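Local structure of 2,3-dihydroxy-2,3-dihydrophenylpropionate dehydrogenase (5XTF) at residues T29-S33 and A52-N56; W108-I114 and G166-Y172; L147-S153 and P192-V196. The protein catalyses the oxidation of naphthalene cis-dihydrodiol to 1,2-dihydroxynaphthalene in the degradation of aromatic hydrocarbons, most likely with NAD(+) as hydride acceptor. All coordinates share one frame; numbering follows the deposited sequence.

Contact 1 of 3, residues T29-S33 and A52-N56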
loop_
_atom_site.group_PDB
_atom_site.type_symbol
_atom_site.label_atom_id
_atom_site.label_comp_id
_atom_site.label_asym_id
_atom_site.label_seq_id
_atom_site.Cartn_x
_atom_site.Cartn_y
_atom_site.Cartn_z
ATOM N N THR B 29 -22.482 -12.833 -10.276
ATOM C CA THR B 29 -23.374 -11.673 -10.390
ATOM C C THR B 29 -22.837 -10.683 -11.434
ATOM O O THR B 29 -21.691 -10.772 -11.885
ATOM C CB THR B 29 -23.560 -10.932 -9.058
ATOM O OG1 THR B 29 -22.417 -10.097 -8.809
ATOM C CG2 THR B 29 -23.773 -11.887 -7.890
ATOM N N GLY B 30 -23.668 -9.710 -11.800
ATOM C CA GLY B 30 -23.299 -8.793 -12.874
ATOM C C GLY B 30 -22.971 -9.480 -14.187
ATOM O O GLY B 30 -22.046 -9.060 -14.891
ATOM N N ALA B 31 -23.727 -10.510 -14.557
ATOM C CA ALA B 31 -23.300 -11.442 -15.601
ATOM C C ALA B 31 -23.849 -11.142 -16.997
ATOM O O ALA B 31 -23.500 -11.852 -17.947
ATOM C CB ALA B 31 -23.689 -12.867 -15.202
ATOM N N GLY B 32 -24.704 -10.142 -17.155
ATOM C CA GLY B 32 -25.325 -9.867 -18.431
ATOM C C GLY B 32 -24.625 -8.854 -19.301
ATOM O O GLY B 32 -25.098 -8.584 -20.409
ATOM N N SER B 33 -23.494 -8.313 -18.862
ATOM C CA SER B 33 -22.808 -7.289 -19.630
ATOM C C SER B 33 -21.347 -7.266 -19.215
ATOM O O SER B 33 -20.970 -7.809 -18.173
ATOM C CB SER B 33 -23.431 -5.919 -19.387
ATOM O OG SER B 33 -23.164 -5.531 -18.049
ATOM N N ALA B 52 -25.740 -17.636 -13.018
ATOM C CA ALA B 52 -25.525 -16.250 -13.397
ATOM C C ALA B 52 -26.715 -15.419 -12.964
ATOM O O ALA B 52 -27.865 -15.807 -13.194
ATOM C CB ALA B 52 -25.315 -16.122 -14.909
ATOM N N LEU B 53 -26.428 -14.289 -12.329
ATOM C CA LEU B 53 -27.432 -13.316 -11.942
ATOM C C LEU B 53 -27.356 -12.141 -12.900
ATOM O O LEU B 53 -26.281 -11.565 -13.103
ATOM C CB LEU B 53 -27.220 -12.842 -10.511
ATOM C CG LEU B 53 -28.213 -11.770 -10.070
ATOM C CD1 LEU B 53 -29.630 -12.254 -10.272
ATOM C CD2 LEU B 53 -27.977 -11.367 -8.609
ATOM N N VAL B 54 -28.493 -11.783 -13.472
ATOM C CA VAL B 54 -28.565 -10.837 -14.570
ATOM C C VAL B 54 -29.659 -9.818 -14.264
ATOM O O VAL B 54 -30.601 -10.121 -13.529
ATOM C CB VAL B 54 -28.822 -11.608 -15.874
ATOM C CG1 VAL B 54 -30.312 -11.878 -16.118
ATOM C CG2 VAL B 54 -28.222 -10.901 -16.961
ATOM N N ARG B 55 -29.524 -8.591 -14.803
ATOM C CA ARG B 55 -30.423 -7.500 -14.401
ATOM C C ARG B 55 -31.789 -7.548 -15.071
ATOM O O ARG B 55 -32.767 -7.078 -14.484
ATOM C CB ARG B 55 -29.848 -6.105 -14.702
ATOM C CG ARG B 55 -28.620 -5.683 -13.945
ATOM C CD ARG B 55 -27.471 -5.324 -14.900
ATOM N NE ARG B 55 -26.892 -6.484 -15.584
ATOM C CZ ARG B 55 -26.205 -7.438 -14.972
ATOM N NH1 ARG B 55 -26.004 -7.419 -13.672
ATOM N NH2 ARG B 55 -25.727 -8.429 -15.645
ATOM N N ASN B 56 -31.892 -8.039 -16.301
ATOM C CA ASN B 56 -33.184 -7.993 -16.964
ATOM C C ASN B 56 -33.300 -9.134 -17.966
ATOM O O ASN B 56 -32.393 -9.954 -18.139
ATOM C CB ASN B 56 -33.404 -6.632 -17.624
ATOM C CG ASN B 56 -32.342 -6.306 -18.640
ATOM O OD1 ASN B 56 -31.903 -7.172 -19.399
ATOM N ND2 ASN B 56 -31.917 -5.050 -18.665
#
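Ala31 N donates to Leu53 O, pinning the glycine-rich turn of the Rossmann fold to the parallel strand beside it. Residues 29-33, between strand 25-28 and helix 34-46, open the TGxxxGxG signature of short-chain dehydrogenases, and Ser33 is part of the NAD(+) site, which is without cofactor in this chain. The bond is 3.1 Å from Ala31 N to Leu53 O and nearly straight, with 162° at the hydrogen and the donor almost on the line of the C=O bond. Three side chains lie around it. Ala31 CB meets Ala52 CB at 3.7 Å, methyl against methyl. Leu53 turns the other way, its CB passing Thr29 CA at 4.0 Å, and the side chain also packs on Val74 and Leu87; Thr29 OG1 is engaged by the backbone N of Asn104 and Ala105. Val54 has CG1 wedged between its backbone N and carbonyl carbon (chi1 85°), which leaves CG2 as the branch touching the turn, 3.4 Å from Gly32 CA. A beta carbon on Gly32 would point to the strand and collide with that methyl, so glycine is the residue that fits. At Gly30 the constraint is in the backbone, whose phi is positive (57°). Arg55 approaches from the end of the strand: bends at chi2 and chi3 fold its chain back, so that the edge of the guanidinium faces the amide nitrogens of Gly30, Ala31 and Gly32, all near its plane. These nitrogens are donors too, hence no bond results, and the 2.5 Å between Arg55 NH2 and Gly32 N makes the modelled position of this end doubtful. The backbone of Arg55 is fixed independently, its N donating to OE1 of Gln59, another NAD(+)-site residue.

Contact 2 of 3, residues W108-I114 and G166-Y172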
loop_
_atom_site.group_PDB
_atom_site.type_symbol
_atom_site.label_atom_id
_atom_site.label_comp_id
_atom_site.label_asym_id
_atom_site.label_seq_id
_atom_site.Cartn_x
_atom_site.Cartn_y
_atom_site.Cartn_z
ATOM N N TRP B 108 -21.108 2.827 -11.650
ATOM C CA TRP B 108 -20.226 3.985 -11.640
ATOM C C TRP B 108 -20.934 5.183 -11.005
ATOM O O TRP B 108 -22.133 5.148 -10.723
ATOM C CB TRP B 108 -19.783 4.325 -13.070
ATOM C CG TRP B 108 -18.521 5.143 -13.150
ATOM C CD1 TRP B 108 -17.467 5.107 -12.288
ATOM C CD2 TRP B 108 -18.190 6.114 -14.151
ATOM N NE1 TRP B 108 -16.493 5.996 -12.690
ATOM C CE2 TRP B 108 -16.915 6.628 -13.831
ATOM C CE3 TRP B 108 -18.846 6.597 -15.289
ATOM C CZ2 TRP B 108 -16.284 7.605 -14.609
ATOM C CZ3 TRP B 108 -18.222 7.562 -16.058
ATOM C CH2 TRP B 108 -16.949 8.057 -15.714
ATOM N N ASP B 109 -20.170 6.261 -10.781
ATOM C CA ASP B 109 -20.743 7.507 -10.290
ATOM C C ASP B 109 -20.559 8.682 -11.240
ATOM O O ASP B 109 -20.936 9.801 -10.885
ATOM C CB ASP B 109 -20.176 7.860 -8.908
ATOM C CG ASP B 109 -18.752 8.395 -8.951
ATOM O OD1 ASP B 109 -18.063 8.273 -9.997
ATOM O OD2 ASP B 109 -18.311 8.918 -7.891
ATOM N N TYR B 110 -19.990 8.462 -12.426
ATOM C CA TYR B 110 -19.908 9.490 -13.468
ATOM C C TYR B 110 -19.266 10.772 -12.932
ATOM O O TYR B 110 -19.740 11.883 -13.179
ATOM C CB TYR B 110 -21.292 9.756 -14.079
ATOM C CG TYR B 110 -21.887 8.515 -14.723
ATOM C CD1 TYR B 110 -21.701 8.251 -16.079
ATOM C CD2 TYR B 110 -22.603 7.586 -13.971
ATOM C CE1 TYR B 110 -22.222 7.105 -16.668
ATOM C CE2 TYR B 110 -23.128 6.434 -14.553
ATOM C CZ TYR B 110 -22.933 6.203 -15.901
ATOM O OH TYR B 110 -23.451 5.075 -16.487
ATOM N N MET B 111 -18.180 10.597 -12.173
ATOM C CA MET B 111 -17.336 11.687 -11.676
ATOM C C MET B 111 -18.118 12.708 -10.847
ATOM O O MET B 111 -17.793 13.901 -10.858
ATOM C CB MET B 111 -16.599 12.391 -12.824
ATOM C CG MET B 111 -15.988 11.462 -13.869
ATOM S SD MET B 111 -14.698 10.376 -13.218
ATOM C CE MET B 111 -13.488 11.579 -12.635
ATOM N N LEU B 112 -19.136 12.251 -10.112
ATOM C CA LEU B 112 -19.936 13.132 -9.267
ATOM C C LEU B 112 -19.044 13.979 -8.363
ATOM O O LEU B 112 -18.245 13.443 -7.593
ATOM C CB LEU B 112 -20.906 12.292 -8.431
ATOM C CG LEU B 112 -21.727 13.102 -7.425
ATOM C CD1 LEU B 112 -22.623 14.094 -8.150
ATOM C CD2 LEU B 112 -22.536 12.219 -6.502
ATOM N N ASN B 113 -19.165 15.306 -8.474
ATOM C CA ASN B 113 -18.334 16.226 -7.699
ATOM C C ASN B 113 -18.869 16.414 -6.287
ATOM O O ASN B 113 -20.074 16.366 -6.041
ATOM C CB ASN B 113 -18.246 17.594 -8.370
ATOM C CG ASN B 113 -17.376 17.577 -9.602
ATOM O OD1 ASN B 113 -16.149 17.535 -9.510
ATOM N ND2 ASN B 113 -18.005 17.606 -10.771
ATOM N N ILE B 114 -17.949 16.660 -5.353
ATOM C CA ILE B 114 -18.333 16.853 -3.964
ATOM C C ILE B 114 -19.003 18.208 -3.744
ATOM O O ILE B 114 -19.648 18.405 -2.710
ATOM C CB ILE B 114 -17.096 16.682 -3.061
ATOM C CG1 ILE B 114 -17.490 16.633 -1.570
ATOM C CG2 ILE B 114 -16.067 17.780 -3.353
ATOM C CD1 ILE B 114 -18.254 15.372 -1.158
ATOM N N GLY B 166 -8.621 9.339 -10.291
ATOM C CA GLY B 166 -8.713 9.633 -11.707
ATOM C C GLY B 166 -9.898 8.994 -12.406
ATOM O O GLY B 166 -10.516 9.622 -13.269
ATOM N N GLY B 167 -10.228 7.755 -12.043
ATOM C CA GLY B 167 -11.246 7.002 -12.746
ATOM C C GLY B 167 -12.621 7.012 -12.110
ATOM O O GLY B 167 -13.399 6.078 -12.317
ATOM N N GLY B 168 -12.930 8.050 -11.340
ATOM C CA GLY B 168 -14.225 8.162 -10.690
ATOM C C GLY B 168 -14.260 9.352 -9.750
ATOM O O GLY B 168 -13.242 10.006 -9.485
ATOM N N GLY B 169 -15.468 9.641 -9.266
ATOM C CA GLY B 169 -15.656 10.577 -8.183
ATOM C C GLY B 169 -15.344 9.933 -6.853
ATOM O O GLY B 169 -14.919 8.781 -6.761
ATOM N N SER B 170 -15.579 10.692 -5.792
ATOM C CA SER B 170 -15.148 10.231 -4.481
ATOM C C SER B 170 -16.027 9.108 -3.960
ATOM O O SER B 170 -15.535 8.237 -3.237
ATOM C CB SER B 170 -15.125 11.396 -3.496
ATOM O OG SER B 170 -16.416 11.963 -3.369
ATOM N N CYS B 171 -17.323 9.107 -4.297
ATOM C CA CYS B 171 -18.164 7.980 -3.892
ATOM C C CYS B 171 -17.647 6.683 -4.492
ATOM O O CYS B 171 -17.415 5.702 -3.775
ATOM C CB CYS B 171 -19.620 8.205 -4.303
ATOM S SG CYS B 171 -20.348 9.687 -3.567
ATOM N N TYR B 172 -17.448 6.667 -5.813
ATOM C CA TYR B 172 -16.976 5.455 -6.467
ATOM C C TYR B 172 -15.647 5.008 -5.883
ATOM O O TYR B 172 -15.481 3.829 -5.553
ATOM C CB TYR B 172 -16.860 5.672 -7.979
ATOM C CG TYR B 172 -16.480 4.415 -8.755
ATOM C CD1 TYR B 172 -17.437 3.451 -9.092
ATOM C CD2 TYR B 172 -15.163 4.195 -9.155
ATOM C CE1 TYR B 172 -17.088 2.299 -9.800
ATOM C CE2 TYR B 172 -14.810 3.042 -9.869
ATOM C CZ TYR B 172 -15.775 2.107 -10.187
ATOM O OH TYR B 172 -15.391 0.983 -10.881
HETATM O O HOH W 1 -18.805 11.083 -6.031
HETATM O O HOH W 2 -16.295 13.546 -5.718
#
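Asp109 sets its carboxylate against the start of helix 170-190, and two of the three direct hydrogen bonds across the contact end on it. Gly169 N, at the N-cap position, reaches the syn lone pair of Asp109 OD1 at 3.0 Å; Met111 N meets the same oxygen from above the carboxylate plane, closing an Asx turn. Tyr172 N comes to Asp109 OD2 at 3.2 Å, also from above the plane. Three backbone N-H groups thus hold the carboxylate, and the helix end would probably favour its charged form. At Gly169 a beta carbon would run into Asp109 OD2 and Leu112 O. Water 1 donates to Asp109 OD2 and Leu112 O and accepts from Cys171 N; water 2 links Leu112 O with Ser170 N. The aromatic contact is T-shaped: the Trp108 edge stands over the Tyr172 face, planes at 87°, with Trp108 CD1 3.6 Å from Tyr172 CD1. With CG anti to the Trp108 N (chi1 -159°), the indole swings toward the helix start, where its NE1 donates to Gly167 O at 3.1 Å, with 148° at the hydrogen. Among the sulfur contacts, the curled Met111 chain lays SD 3.4 Å from Gly168 CA. Beyond the segments, Phe137 of the second subunit covers Ile114 and Cys171. Tyr172 OH bonds Ser159 OG near the NAD(+)-binding Lys176, consistent with the Ser and YxxxK active-site signature of short-chain dehydrogenases.

Contact 3 of 3, residues L147-S153 and P192-V196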
loop_
_atom_site.group_PDB
_atom_site.type_symbol
_atom_site.label_atom_id
_atom_site.label_comp_id
_atom_site.label_asym_id
_atom_site.label_seq_id
_atom_site.Cartn_x
_atom_site.Cartn_y
_atom_site.Cartn_z
ATOM N N LEU B 147 -20.227 -22.625 0.281
ATOM C CA LEU B 147 -18.775 -22.558 0.116
ATOM C C LEU B 147 -18.038 -23.327 1.209
ATOM O O LEU B 147 -16.967 -23.891 0.946
ATOM C CB LEU B 147 -18.324 -21.097 0.091
ATOM C CG LEU B 147 -18.848 -20.278 -1.093
ATOM C CD1 LEU B 147 -18.488 -18.829 -0.943
ATOM C CD2 LEU B 147 -18.256 -20.821 -2.381
ATOM N N LYS B 148 -18.583 -23.359 2.430
ATOM C CA LYS B 148 -17.958 -24.117 3.511
ATOM C C LYS B 148 -17.999 -25.622 3.266
ATOM O O LYS B 148 -17.084 -26.345 3.690
ATOM C CB LYS B 148 -18.636 -23.792 4.841
ATOM C CG LYS B 148 -18.412 -22.371 5.340
ATOM C CD LYS B 148 -18.691 -22.285 6.843
ATOM C CE LYS B 148 -18.610 -20.848 7.349
ATOM N NZ LYS B 148 -19.157 -20.729 8.734
ATOM N N LYS B 149 -19.067 -26.109 2.623
ATOM C CA LYS B 149 -19.187 -27.530 2.328
ATOM C C LYS B 149 -18.192 -27.960 1.270
ATOM O O LYS B 149 -17.752 -29.112 1.263
ATOM C CB LYS B 149 -20.598 -27.852 1.857
ATOM C CG LYS B 149 -21.681 -27.677 2.916
ATOM C CD LYS B 149 -22.991 -28.163 2.308
ATOM C CE LYS B 149 -24.213 -27.640 3.009
ATOM N NZ LYS B 149 -25.414 -28.339 2.473
ATOM N N THR B 150 -17.814 -27.058 0.377
ATOM C CA THR B 150 -16.832 -27.384 -0.643
ATOM C C THR B 150 -15.469 -26.773 -0.351
ATOM O O THR B 150 -14.535 -26.979 -1.138
ATOM C CB THR B 150 -17.326 -26.909 -2.007
ATOM O OG1 THR B 150 -17.504 -25.484 -1.958
ATOM C CG2 THR B 150 -18.678 -27.570 -2.351
ATOM N N ASN B 151 -15.341 -26.034 0.758
ATOM C CA ASN B 151 -14.172 -25.218 1.064
ATOM C C ASN B 151 -13.751 -24.437 -0.176
ATOM O O ASN B 151 -12.641 -24.570 -0.703
ATOM C CB ASN B 151 -13.036 -26.076 1.624
ATOM C CG ASN B 151 -13.361 -26.651 2.997
ATOM O OD1 ASN B 151 -14.480 -26.502 3.534
ATOM N ND2 ASN B 151 -12.381 -27.332 3.571
ATOM N N GLY B 152 -14.683 -23.629 -0.652
ATOM C CA GLY B 152 -14.553 -22.978 -1.933
ATOM C C GLY B 152 -13.906 -21.625 -1.825
ATOM O O GLY B 152 -13.216 -21.314 -0.851
ATOM N N SER B 153 -14.132 -20.796 -2.843
ATOM C CA SER B 153 -13.535 -19.469 -2.812
ATOM C C SER B 153 -14.547 -18.390 -3.189
ATOM O O SER B 153 -15.656 -18.662 -3.661
ATOM C CB SER B 153 -12.298 -19.398 -3.726
ATOM O OG SER B 153 -12.649 -19.475 -5.090
ATOM N N PRO B 192 -8.938 -21.228 7.478
ATOM C CA PRO B 192 -8.351 -21.812 6.275
ATOM C C PRO B 192 -9.373 -22.346 5.285
ATOM O O PRO B 192 -8.966 -22.819 4.215
ATOM C CB PRO B 192 -7.528 -22.964 6.831
ATOM C CG PRO B 192 -8.345 -23.433 7.973
ATOM C CD PRO B 192 -8.970 -22.200 8.586
ATOM N N GLU B 193 -10.661 -22.254 5.622
ATOM C CA GLU B 193 -11.685 -22.987 4.876
ATOM C C GLU B 193 -11.947 -22.376 3.501
ATOM O O GLU B 193 -12.048 -23.096 2.496
ATOM C CB GLU B 193 -12.980 -23.024 5.683
ATOM C CG GLU B 193 -13.651 -24.384 5.709
ATOM C CD GLU B 193 -15.050 -24.349 6.319
ATOM O OE1 GLU B 193 -15.841 -25.275 6.016
ATOM O OE2 GLU B 193 -15.364 -23.391 7.079
ATOM N N ILE B 194 -12.113 -21.059 3.438
ATOM C CA ILE B 194 -12.568 -20.373 2.236
ATOM C C ILE B 194 -11.542 -19.321 1.845
ATOM O O ILE B 194 -11.148 -18.501 2.678
ATOM C CB ILE B 194 -13.942 -19.724 2.461
ATOM C CG1 ILE B 194 -15.005 -20.810 2.624
ATOM C CG2 ILE B 194 -14.265 -18.749 1.329
ATOM C CD1 ILE B 194 -16.315 -20.257 3.108
ATOM N N ARG B 195 -11.116 -19.335 0.583
ATOM C CA ARG B 195 -10.218 -18.310 0.068
ATOM C C ARG B 195 -11.019 -17.123 -0.451
ATOM O O ARG B 195 -12.101 -17.292 -1.018
ATOM C CB ARG B 195 -9.326 -18.858 -1.051
ATOM C CG ARG B 195 -8.249 -19.793 -0.564
ATOM C CD ARG B 195 -7.468 -20.403 -1.722
ATOM N NE ARG B 195 -8.347 -20.968 -2.739
ATOM C CZ ARG B 195 -8.569 -20.412 -3.924
ATOM N NH1 ARG B 195 -7.965 -19.274 -4.243
ATOM N NH2 ARG B 195 -9.393 -20.990 -4.789
ATOM N N VAL B 196 -10.473 -15.919 -0.275
ATOM C CA VAL B 196 -11.149 -14.697 -0.702
ATOM C C VAL B 196 -10.133 -13.788 -1.374
ATOM O O VAL B 196 -9.105 -13.459 -0.778
ATOM C CB VAL B 196 -11.819 -13.945 0.464
ATOM C CG1 VAL B 196 -12.732 -12.878 -0.096
ATOM C CG2 VAL B 196 -12.600 -14.885 1.377
HETATM O O HOH W 3 -10.983 -23.116 -3.253
#
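A parallel beta bridge between Ser153 and Arg195, flanked by packing of a helix end on a loop, joins two neighbouring strands at their entry into the central sheet. The bridge rests on Arg195 N donating to Gly152 O at 3.2 Å, in the carbonyl plane, with 147° at the hydrogen. Two CA-H...O contacts support it, from Ile194 CA to Gly152 O and from Ser153 CA to Arg195 O, the latter 3.2 Å. Ser153 and Arg195 point to the same face of the sheet, where Ser153 CB sits over one face of the guanidinium, 3.5 Å from Arg195 NH2; Ile262 O and Leu253 O take up Arg195 NH1. With CG1 anti to its carbonyl carbon (chi1 -68°), Ile194 reaches back to the helix, its CD1 3.7 Å from Leu147 CB and equally close to Lys148 CG. Glu193, extended beyond CG, crosses Lys148 and Asn151 at about right angles, with OE2 3.5 Å from Lys148 CD and CG 3.5 Å from Asn151 CG. Lys148 NZ is salt-bridged to Glu115 of the second subunit, while Glu193 OE2 stays 4.9 Å from it. An alanine in place of Glu193 would remove this arm and its carboxylate, and is likely to leave the Lys148 chain and the Asn151 side chain less confined. Helix 118-150 feeds strand 153-157 and helix 170-190 feeds strand 195-201, the alternation of a Rossmann fold.

Overall arrangement
From the N terminus, contact 1 comes first: leaving strand 25-28, the chain passes through helix 34-46 and returns on strand 49-54, closing the first beta-alpha-beta unit. Contact 2 then opens after strand 100-103, and before its second segment arrives at 166-172, contact 3 has already begun at 147-153, so the two cross, contact 3 closing last at 192-196. Contact 1 precedes both in series. Contacts 1 and 3 reach the same parallel sheet, their centres about 23 Å apart. Contact 2 ties the loop leading to helix 118-150 to the start of helix 170-190, whereas contact 3, about 34 Å away between centres, ties that helix 118-150's end and strand 153-157 to the turn and strand after helix 170-190.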